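Local coordinates for o-succinylbenzoate synthase (PDB 2OZT), which catalyses the metal-dependent dehydration of 2-succinyl-6-hydroxy-2,4-cyclohexadiene-1-carboxylate to 2-succinylbenzoate, a step in the biosynthesis of phylloquinone, at residues 116-119 with 120-123; 174-177 with 178-181; 181-184 with 185-188; 197-200 with 201-205. All blocks are in the same frame, centred on the assembly; numbering follows the deposited sequence.

Contact 1 (116-119 with 120-123); sequences SGQA and ALEQ
With CG of Gln123 anti to its own carbonyl carbon (chi1 -71°) and the chain extended beyond, the glutamine runs back along the first turn of the helix to Ala119; Glu122 reaches the same residue with CG between its backbone N and carbonyl carbon (chi1 67°). Gln123 lays CG 3.2 Å from Ala119 O and brings NE2 to 3.6 Å from Ala119 CB, while its OE1 accepts a hydrogen bond from the backbone N of Gly115. Replacing Gln123 by an alanine would probably leave that Gly115 N-H without its side-chain acceptor and uncover the methyl of Ala119. Glu122 CG packs 3.3 Å from Ala119 O, and a water that donates to both Glu122 OE1 and Gln118 O ties the carboxylate to the turn. Three successive i to i+3 bonds wind the backbone, Ala120 N to Gly117 O, Leu121 N to Gln118 O and Glu122 N to Ala119 O, at 2.9 to 3.2 Å. Leu121 turns to helix 144-157. The i to i+3 bonds make this a 3-10-like first turn into helix 120-129, after strand 112-114, in the barrel domain of the enolase superfamily.

Contact 2 (174-177 with 178-181); sequences RATA and NRWF. With PO4 (phosphate ion), chain C.
The first two turns of helix 174-187, the crossover helix between parallel strands 163-167 and 192-196, hold this contact, in which Thr176 packs against Arg179 and Trp180. Thr176 CG2, anti to the backbone N while OG1 stays beside it (chi1 -63°), lies 3.9 Å from Trp180 CD1, the two side chains running side by side; Thr176 O sits at the edge of the indole. The hydroxyl OG1 is hydrogen-bonded to Asp173 OD1, just ahead of the helix. Arg179 bends at chi3 and folds back along the turn, its guanidinium placing one face over Thr176 CA and its NH1 3.9 Å from Ala175 CB. Regular i to i+4 bonds carry the backbone, from Asn178 N to Arg174 O through Phe181 N to Ala177 O (2.9 Å). In this beta-alpha-beta unit of the barrel, Trp180 stacks on Trp172 and packs against helix 144-157, while Ala177 faces Leu199 and Leu210. At the helix N-terminus a phosphate ion, probably from the crystallisation solution, is gripped by Arg174: backbone N to O4 (2.9 Å), and NE and NH2 both to O2 (3.0 Å each), with O2 at the guanidinium edge. A second, weak bond runs from NE to O4.

Contact 3 (181-184 with 185-188); sequences FAWL and DRHG
From Phe181 to Gly188 the backbone keeps i to i+4 bonding to the end of the helix, though the last two bonds, His187 N to Trp183 O and Gly188 N to Leu184 O (both 2.8 Å), are bent to 136° at the hydrogen. Gly188 is the first residue to leave helical torsions. Trp183 and His187, one turn apart, carry the side-chain contact. With CG anti to the backbone N (chi1 -171°), the Trp183 indole leans toward the C-terminal end of the helix, where His187 lies. His187 CB then rests over the six-membered ring, 3.5 Å from its centroid and almost on the normal, a CH-pi contact, and His187 CD2 comes to 3.3 Å from Trp183 NE1 over the same indole. The imidazole is inclined 42° to the five-membered ring, so the pair is oblique. Arg186, bent at chi3, sets one guanidinium face over Ala182 O and Trp183 CA; NH2 lies 3.8 Å from Trp183 CD1. Asp185 OD1 is hydrogen-bonded to Thr215 OG1, linking the helix to the loop before strand 218-220. Trp183 and Leu184 pack on Leu151 of helix 144-157, and Phe181 and Leu184 reach Val195 of strand 192-196.

Contact 4 (197-200 with 201-205); sequences QPLP and PDQWQ. With PO4 (phosphate ion), chain C.
This is a local turn contact on the loop that leaves strand 192-196 and enters helix 204-213, with Gln203 folded back onto Leu199 and Pro200. With chi1 at -64° Gln203 sets CG beside its backbone N, and the stretched-out remainder carries OE1 to 3.5 Å from Pro200 CD and 3.6 Å from Leu199 CD2. Its NE2 donates to O4 of the phosphate ion at 3.1 Å and a nearly straight 165°, and weakly to O2. A leucine in place of Gln203 would probably deprive the phosphate of its amide donor, leaving the grip to Arg174. A type I turn from Pro200 to Gln203, closed by Gln203 N to Pro200 O (3.0 Å), reverses the chain at this strand-to-helix junction of the barrel; its last residue, Gln203, is the N-cap residue of helix 204-213. Asp202 OD1 touches Pro200 CB at 3.3 Å. Gln197, bent at chi2, donates NE2 to Leu199 O (2.9 Å), with the oxygen in its amide plane; NE2 also bonds to Ser223 OG, and OE1 accepts from Asp221 N. Both ends of this amide are thus fixed; the Gln197 side chain is about 4 Å from the sodium ion and from that of the metal ligand Asp221.

How the contacts relate
Contacts 2 and 3 are successive parts of helix 174-187, sharing Phe181, with centres about 10 Å apart. Contact 4 follows strand 192-196 and leans on the first half of that helix: Arg174 CG lies 3.5 Å from Gln203 OE1, Ala177 CB 3.9 Å from Leu199 CD2, and Phe181 CE2 4.0 Å from Pro198 CB, where contact 3 also meets contact 4. One phosphate ion joins contacts 2 and 4. Contact 1 stands apart, its nearest atoms about 10 Å from contact 2. Contact 4 comes nearest the metal site; the Phe181 side chain is about 12 Å from the sodium ion. In contact 1, Gly117 is about 8 Å from the side chain of Lys138, the predicted proton donor.

Contact 1 (116-119 with 120-123)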
loop_
_atom_site.group_PDB
_atom_site.type_symbol
_atom_site.label_atom_id
_atom_site.label_comp_id
_atom_site.label_asym_id
_atom_site.label_seq_id
_atom_site.Cartn_x
_atom_site.Cartn_y
_atom_site.Cartn_z
ATOM N N SER A 116 0.376 1.913 18.850
ATOM C CA SER A 116 -0.737 1.454 19.669
ATOM C C SER A 116 -0.665 2.008 21.075
ATOM O O SER A 116 0.409 2.330 21.601
ATOM C CB SER A 116 -0.784 -0.071 19.722
ATOM O OG SER A 116 0.390 -0.594 20.309
ATOM N N GLY A 117 -1.817 2.098 21.701
ATOM C CA GLY A 117 -1.887 2.567 23.073
ATOM C C GLY A 117 -1.665 4.032 23.287
ATOM O O GLY A 117 -1.813 4.844 22.370
ATOM N N GLN A 118 -1.267 4.369 24.508
ATOM C CA GLN A 118 -1.179 5.731 24.956
ATOM C C GLN A 118 -0.117 6.515 24.188
ATOM O O GLN A 118 -0.133 7.758 24.213
ATOM C CB GLN A 118 -0.825 5.723 26.446
ATOM C CG GLN A 118 -1.827 6.397 27.298
ATOM C CD GLN A 118 -1.623 6.090 28.771
ATOM O OE1 GLN A 118 -1.660 4.925 29.201
ATOM N NE2 GLN A 118 -1.414 7.133 29.556
ATOM N N ALA A 119 0.761 5.781 23.505
ATOM C CA ALA A 119 1.830 6.352 22.635
ATOM C C ALA A 119 1.262 7.367 21.670
ATOM O O ALA A 119 1.910 8.394 21.355
ATOM C CB ALA A 119 2.525 5.276 21.864
ATOM N N ALA A 120 0.070 7.091 21.160
ATOM C CA ALA A 120 -0.562 7.988 20.203
ATOM C C ALA A 120 -0.602 9.427 20.703
ATOM O O ALA A 120 -0.511 10.363 19.905
ATOM C CB ALA A 120 -1.946 7.510 19.850
ATOM N N LEU A 121 -0.758 9.601 22.027
ATOM C CA LEU A 121 -0.978 10.924 22.577
ATOM C C LEU A 121 0.294 11.779 22.588
ATOM O O LEU A 121 0.202 12.984 22.770
ATOM C CB LEU A 121 -1.542 10.804 24.006
ATOM C CG LEU A 121 -2.872 10.070 24.100
ATOM C CD1 LEU A 121 -3.245 9.993 25.605
ATOM C CD2 LEU A 121 -3.949 10.802 23.349
ATOM N N GLU A 122 1.444 11.151 22.343
ATOM C CA GLU A 122 2.707 11.884 22.423
ATOM C C GLU A 122 3.421 11.844 21.078
ATOM O O GLU A 122 4.461 12.494 20.913
ATOM C CB GLU A 122 3.637 11.317 23.515
ATOM C CG GLU A 122 4.132 9.897 23.190
ATOM C CD GLU A 122 4.460 9.018 24.401
ATOM O OE1 GLU A 122 4.068 9.356 25.542
ATOM O OE2 GLU A 122 5.048 7.940 24.188
ATOM N N GLN A 123 2.862 11.115 20.111
ATOM C CA GLN A 123 3.565 10.904 18.833
ATOM C C GLN A 123 3.048 11.732 17.661
ATOM O O GLN A 123 3.680 11.727 16.597
ATOM C CB GLN A 123 3.515 9.436 18.401
ATOM C CG GLN A 123 4.372 8.513 19.264
ATOM C CD GLN A 123 4.319 7.069 18.804
ATOM O OE1 GLN A 123 3.620 6.715 17.841
ATOM N NE2 GLN A 123 5.054 6.205 19.513
HETATM O O HOH W 1 1.352 9.207 26.107
#

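Contact 2 (174-177 with 178-181)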
loop_
_atom_site.group_PDB
_atom_site.type_symbol
_atom_site.label_atom_id
_atom_site.label_comp_id
_atom_site.label_asym_id
_atom_site.label_seq_id
_atom_site.Cartn_x
_atom_site.Cartn_y
_atom_site.Cartn_z
ATOM N N ARG A 174 -16.616 -10.032 15.532
ATOM C CA ARG A 174 -17.753 -9.328 14.995
ATOM C C ARG A 174 -18.497 -8.525 16.092
ATOM O O ARG A 174 -18.904 -7.395 15.877
ATOM C CB ARG A 174 -18.702 -10.304 14.279
ATOM C CG ARG A 174 -18.146 -10.918 12.970
ATOM C CD ARG A 174 -19.065 -12.016 12.397
ATOM N NE ARG A 174 -19.056 -13.145 13.336
ATOM C CZ ARG A 174 -20.137 -13.651 13.930
ATOM N NH1 ARG A 174 -21.340 -13.192 13.639
ATOM N NH2 ARG A 174 -19.991 -14.640 14.812
ATOM N N ALA A 175 -18.669 -9.111 17.282
ATOM C CA ALA A 175 -19.415 -8.388 18.321
ATOM C C ALA A 175 -18.624 -7.150 18.762
ATOM O O ALA A 175 -19.196 -6.109 19.004
ATOM C CB ALA A 175 -19.637 -9.317 19.501
ATOM N N THR A 176 -17.301 -7.294 18.873
ATOM C CA THR A 176 -16.422 -6.163 19.211
ATOM C C THR A 176 -16.501 -5.034 18.168
ATOM O O THR A 176 -16.568 -3.861 18.522
ATOM C CB THR A 176 -14.960 -6.628 19.366
ATOM O OG1 THR A 176 -14.904 -7.547 20.467
ATOM C CG2 THR A 176 -13.971 -5.452 19.655
ATOM N N ALA A 177 -16.455 -5.398 16.882
ATOM C CA ALA A 177 -16.556 -4.404 15.829
ATOM C C ALA A 177 -17.868 -3.652 15.964
ATOM O O ALA A 177 -17.926 -2.426 15.881
ATOM C CB ALA A 177 -16.482 -5.082 14.452
ATOM N N ASN A 178 -18.950 -4.393 16.176
ATOM C CA ASN A 178 -20.234 -3.752 16.296
ATOM C C ASN A 178 -20.315 -2.760 17.465
ATOM O O ASN A 178 -20.861 -1.662 17.310
ATOM C CB ASN A 178 -21.313 -4.814 16.370
ATOM C CG ASN A 178 -22.584 -4.341 15.790
ATOM O OD1 ASN A 178 -22.900 -4.615 14.635
ATOM N ND2 ASN A 178 -23.322 -3.576 16.566
ATOM N N ARG A 179 -19.727 -3.146 18.607
ATOM C CA ARG A 179 -19.699 -2.252 19.784
ATOM C C ARG A 179 -18.861 -0.995 19.486
ATOM O O ARG A 179 -19.249 0.124 19.837
ATOM C CB ARG A 179 -19.171 -2.986 21.006
ATOM C CG ARG A 179 -20.187 -4.010 21.552
ATOM C CD ARG A 179 -19.938 -4.364 23.038
ATOM N NE ARG A 179 -18.524 -4.697 23.278
ATOM C CZ ARG A 179 -17.948 -5.848 22.931
ATOM N NH1 ARG A 179 -18.652 -6.807 22.343
ATOM N NH2 ARG A 179 -16.651 -6.043 23.175
ATOM N N TRP A 180 -17.732 -1.170 18.774
ATOM C CA TRP A 180 -16.912 -0.035 18.361
ATOM C C TRP A 180 -17.631 0.931 17.437
ATOM O O TRP A 180 -17.566 2.152 17.612
ATOM C CB TRP A 180 -15.667 -0.549 17.644
ATOM C CG TRP A 180 -14.401 -0.509 18.463
ATOM C CD1 TRP A 180 -13.749 -1.567 19.007
ATOM C CD2 TRP A 180 -13.616 0.648 18.748
ATOM N NE1 TRP A 180 -12.581 -1.138 19.635
ATOM C CE2 TRP A 180 -12.486 0.219 19.481
ATOM C CE3 TRP A 180 -13.743 2.000 18.424
ATOM C CZ2 TRP A 180 -11.483 1.131 19.923
ATOM C CZ3 TRP A 180 -12.772 2.896 18.890
ATOM C CH2 TRP A 180 -11.648 2.449 19.588
ATOM N N PHE A 181 -18.368 0.400 16.465
ATOM C CA PHE A 181 -19.079 1.293 15.578
ATOM C C PHE A 181 -20.200 2.046 16.281
ATOM O O PHE A 181 -20.474 3.179 15.937
ATOM C CB PHE A 181 -19.552 0.568 14.313
ATOM C CG PHE A 181 -18.422 0.322 13.337
ATOM C CD1 PHE A 181 -17.823 1.401 12.703
ATOM C CD2 PHE A 181 -17.962 -0.954 13.082
ATOM C CE1 PHE A 181 -16.747 1.199 11.829
ATOM C CE2 PHE A 181 -16.903 -1.165 12.219
ATOM C CZ PHE A 181 -16.288 -0.084 11.606
HETATM P P PO4 C . -16.284 -14.187 15.565
HETATM O O1 PO4 C . -14.902 -14.788 15.653
HETATM O O2 PO4 C . -17.065 -15.065 14.618
HETATM O O3 PO4 C . -16.985 -14.096 16.919
HETATM O O4 PO4 C . -16.257 -12.821 14.944
#

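Contact 3 (181-184 with 185-188)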
loop_
_atom_site.group_PDB
_atom_site.type_symbol
_atom_site.label_atom_id
_atom_site.label_comp_id
_atom_site.label_asym_id
_atom_site.label_seq_id
_atom_site.Cartn_x
_atom_site.Cartn_y
_atom_site.Cartn_z
ATOM N N PHE A 181 -18.368 0.400 16.465
ATOM C CA PHE A 181 -19.079 1.293 15.578
ATOM C C PHE A 181 -20.200 2.046 16.281
ATOM O O PHE A 181 -20.474 3.179 15.937
ATOM C CB PHE A 181 -19.552 0.568 14.313
ATOM C CG PHE A 181 -18.422 0.322 13.337
ATOM C CD1 PHE A 181 -17.823 1.401 12.703
ATOM C CD2 PHE A 181 -17.962 -0.954 13.082
ATOM C CE1 PHE A 181 -16.747 1.199 11.829
ATOM C CE2 PHE A 181 -16.903 -1.165 12.219
ATOM C CZ PHE A 181 -16.288 -0.084 11.606
ATOM N N ALA A 182 -20.792 1.406 17.281
ATOM C CA ALA A 182 -21.872 2.070 18.068
ATOM C C ALA A 182 -21.240 3.183 18.905
ATOM O O ALA A 182 -21.782 4.303 18.972
ATOM C CB ALA A 182 -22.587 1.079 18.929
ATOM N N TRP A 183 -20.078 2.910 19.504
ATOM C CA TRP A 183 -19.341 3.943 20.245
ATOM C C TRP A 183 -18.965 5.106 19.344
ATOM O O TRP A 183 -19.097 6.282 19.716
ATOM C CB TRP A 183 -18.069 3.369 20.868
ATOM C CG TRP A 183 -17.367 4.327 21.818
ATOM C CD1 TRP A 183 -17.527 4.381 23.170
ATOM C CD2 TRP A 183 -16.385 5.315 21.489
ATOM N NE1 TRP A 183 -16.703 5.341 23.708
ATOM C CE2 TRP A 183 -16.003 5.945 22.700
ATOM C CE3 TRP A 183 -15.794 5.739 20.298
ATOM C CZ2 TRP A 183 -15.075 6.981 22.748
ATOM C CZ3 TRP A 183 -14.845 6.777 20.346
ATOM C CH2 TRP A 183 -14.492 7.379 21.569
ATOM N N LEU A 184 -18.496 4.795 18.136
ATOM C CA LEU A 184 -18.066 5.850 17.225
ATOM C C LEU A 184 -19.241 6.720 16.772
ATOM O O LEU A 184 -19.091 7.920 16.554
ATOM C CB LEU A 184 -17.315 5.266 16.014
ATOM C CG LEU A 184 -15.891 4.787 16.295
ATOM C CD1 LEU A 184 -15.397 3.890 15.163
ATOM C CD2 LEU A 184 -14.889 5.953 16.473
ATOM N N ASP A 185 -20.404 6.103 16.627
ATOM C CA ASP A 185 -21.611 6.880 16.324
ATOM C C ASP A 185 -21.917 7.885 17.442
ATOM O O ASP A 185 -22.269 9.038 17.170
ATOM C CB ASP A 185 -22.796 5.964 16.071
ATOM C CG ASP A 185 -24.003 6.725 15.615
ATOM O OD1 ASP A 185 -23.949 7.298 14.504
ATOM O OD2 ASP A 185 -24.983 6.782 16.396
ATOM N N ARG A 186 -21.769 7.467 18.692
ATOM C CA ARG A 186 -22.033 8.360 19.822
ATOM C C ARG A 186 -20.940 9.407 20.081
ATOM O O ARG A 186 -21.248 10.533 20.501
ATOM C CB ARG A 186 -22.226 7.553 21.111
ATOM C CG ARG A 186 -23.301 6.474 21.050
ATOM C CD ARG A 186 -23.611 5.905 22.433
ATOM N NE ARG A 186 -22.475 5.193 23.023
ATOM C CZ ARG A 186 -22.275 3.884 22.921
ATOM N NH1 ARG A 186 -23.135 3.127 22.249
ATOM N NH2 ARG A 186 -21.212 3.332 23.483
ATOM N N HIS A 187 -19.678 9.033 19.870
ATOM C CA HIS A 187 -18.525 9.780 20.400
ATOM C C HIS A 187 -17.509 10.198 19.342
ATOM O O HIS A 187 -16.521 10.903 19.628
ATOM C CB HIS A 187 -17.810 8.935 21.453
ATOM C CG HIS A 187 -18.676 8.569 22.614
ATOM N ND1 HIS A 187 -19.153 9.508 23.504
ATOM C CD2 HIS A 187 -19.157 7.376 23.030
ATOM C CE1 HIS A 187 -19.900 8.908 24.414
ATOM N NE2 HIS A 187 -19.918 7.614 24.152
ATOM N N GLY A 188 -17.726 9.713 18.133
ATOM C CA GLY A 188 -16.908 10.078 17.013
ATOM C C GLY A 188 -17.115 11.519 16.596
ATOM O O GLY A 188 -17.907 12.269 17.162
#

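Contact 4 (197-200 with 201-205)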
loop_
_atom_site.group_PDB
_atom_site.type_symbol
_atom_site.label_atom_id
_atom_site.label_comp_id
_atom_site.label_asym_id
_atom_site.label_seq_id
_atom_site.Cartn_x
_atom_site.Cartn_y
_atom_site.Cartn_z
ATOM N N GLN A 197 -10.127 -2.109 7.973
ATOM C CA GLN A 197 -10.121 -3.569 8.192
ATOM C C GLN A 197 -10.599 -3.981 9.605
ATOM O O GLN A 197 -9.845 -4.572 10.366
ATOM C CB GLN A 197 -8.760 -4.187 7.808
ATOM C CG GLN A 197 -8.865 -5.687 7.504
ATOM C CD GLN A 197 -9.449 -5.975 6.150
ATOM O OE1 GLN A 197 -9.085 -5.327 5.145
ATOM N NE2 GLN A 197 -10.366 -6.939 6.070
ATOM N N PRO A 198 -11.860 -3.669 9.919
ATOM C CA PRO A 198 -12.278 -4.038 11.278
ATOM C C PRO A 198 -12.312 -5.539 11.500
ATOM O O PRO A 198 -12.043 -5.994 12.634
ATOM C CB PRO A 198 -13.668 -3.420 11.397
ATOM C CG PRO A 198 -14.170 -3.268 10.001
ATOM C CD PRO A 198 -12.895 -2.910 9.210
ATOM N N LEU A 199 -12.571 -6.308 10.455
ATOM C CA LEU A 199 -12.683 -7.778 10.581
ATOM C C LEU A 199 -11.685 -8.420 9.651
ATOM O O LEU A 199 -11.294 -7.787 8.666
ATOM C CB LEU A 199 -14.109 -8.248 10.228
ATOM C CG LEU A 199 -15.278 -7.655 11.033
ATOM C CD1 LEU A 199 -16.590 -8.128 10.436
ATOM C CD2 LEU A 199 -15.132 -8.102 12.476
ATOM N N PRO A 200 -11.311 -9.674 9.921
ATOM C CA PRO A 200 -10.392 -10.364 9.005
ATOM C C PRO A 200 -11.077 -10.614 7.668
ATOM O O PRO A 200 -12.287 -10.638 7.565
ATOM C CB PRO A 200 -10.055 -11.681 9.722
ATOM C CG PRO A 200 -11.122 -11.870 10.760
ATOM C CD PRO A 200 -11.725 -10.506 11.074
ATOM N N PRO A 201 -10.282 -10.733 6.588
ATOM C CA PRO A 201 -10.825 -10.892 5.256
ATOM C C PRO A 201 -11.776 -12.048 5.064
ATOM O O PRO A 201 -12.620 -11.956 4.191
ATOM C CB PRO A 201 -9.588 -11.090 4.394
ATOM C CG PRO A 201 -8.525 -10.388 5.138
ATOM C CD PRO A 201 -8.819 -10.579 6.590
ATOM N N ASP A 202 -11.664 -13.100 5.877
ATOM C CA ASP A 202 -12.571 -14.225 5.687
ATOM C C ASP A 202 -14.016 -13.876 6.035
ATOM O O ASP A 202 -14.946 -14.570 5.574
ATOM C CB ASP A 202 -12.101 -15.451 6.492
ATOM C CG ASP A 202 -12.194 -15.224 7.978
ATOM O OD1 ASP A 202 -11.463 -14.361 8.489
ATOM O OD2 ASP A 202 -13.015 -15.904 8.645
ATOM N N GLN A 203 -14.225 -12.862 6.884
ATOM C CA GLN A 203 -15.554 -12.446 7.311
ATOM C C GLN A 203 -16.109 -11.387 6.380
ATOM O O GLN A 203 -16.586 -10.350 6.802
ATOM C CB GLN A 203 -15.514 -11.942 8.767
ATOM C CG GLN A 203 -15.132 -13.068 9.750
ATOM C CD GLN A 203 -15.246 -12.712 11.203
ATOM O OE1 GLN A 203 -14.957 -11.601 11.616
ATOM N NE2 GLN A 203 -15.652 -13.698 12.014
ATOM N N TRP A 204 -16.080 -11.696 5.084
ATOM C CA TRP A 204 -16.489 -10.706 4.086
ATOM C C TRP A 204 -17.953 -10.300 4.163
ATOM O O TRP A 204 -18.307 -9.158 3.915
ATOM C CB TRP A 204 -16.117 -11.168 2.685
ATOM C CG TRP A 204 -16.877 -12.370 2.159
ATOM C CD1 TRP A 204 -16.475 -13.679 2.202
ATOM C CD2 TRP A 204 -18.132 -12.351 1.483
ATOM N NE1 TRP A 204 -17.423 -14.483 1.590
ATOM C CE2 TRP A 204 -18.445 -13.693 1.142
ATOM C CE3 TRP A 204 -19.031 -11.342 1.140
ATOM C CZ2 TRP A 204 -19.624 -14.039 0.477
ATOM C CZ3 TRP A 204 -20.217 -11.693 0.459
ATOM C CH2 TRP A 204 -20.484 -13.036 0.139
ATOM N N GLN A 205 -18.837 -11.243 4.509
ATOM C CA GLN A 205 -20.247 -10.897 4.585
ATOM C C GLN A 205 -20.530 -9.917 5.697
ATOM O O GLN A 205 -21.320 -8.969 5.511
ATOM C CB GLN A 205 -21.137 -12.130 4.761
ATOM C CG GLN A 205 -20.862 -13.223 3.755
ATOM C CD GLN A 205 -19.926 -14.335 4.260
ATOM O OE1 GLN A 205 -18.900 -14.102 4.948
ATOM N NE2 GLN A 205 -20.286 -15.577 3.908
HETATM P P PO4 C . -16.284 -14.187 15.565
HETATM O O1 PO4 C . -14.902 -14.788 15.653
HETATM O O2 PO4 C . -17.065 -15.065 14.618
HETATM O O3 PO4 C . -16.985 -14.096 16.919
HETATM O O4 PO4 C . -16.257 -12.821 14.944
#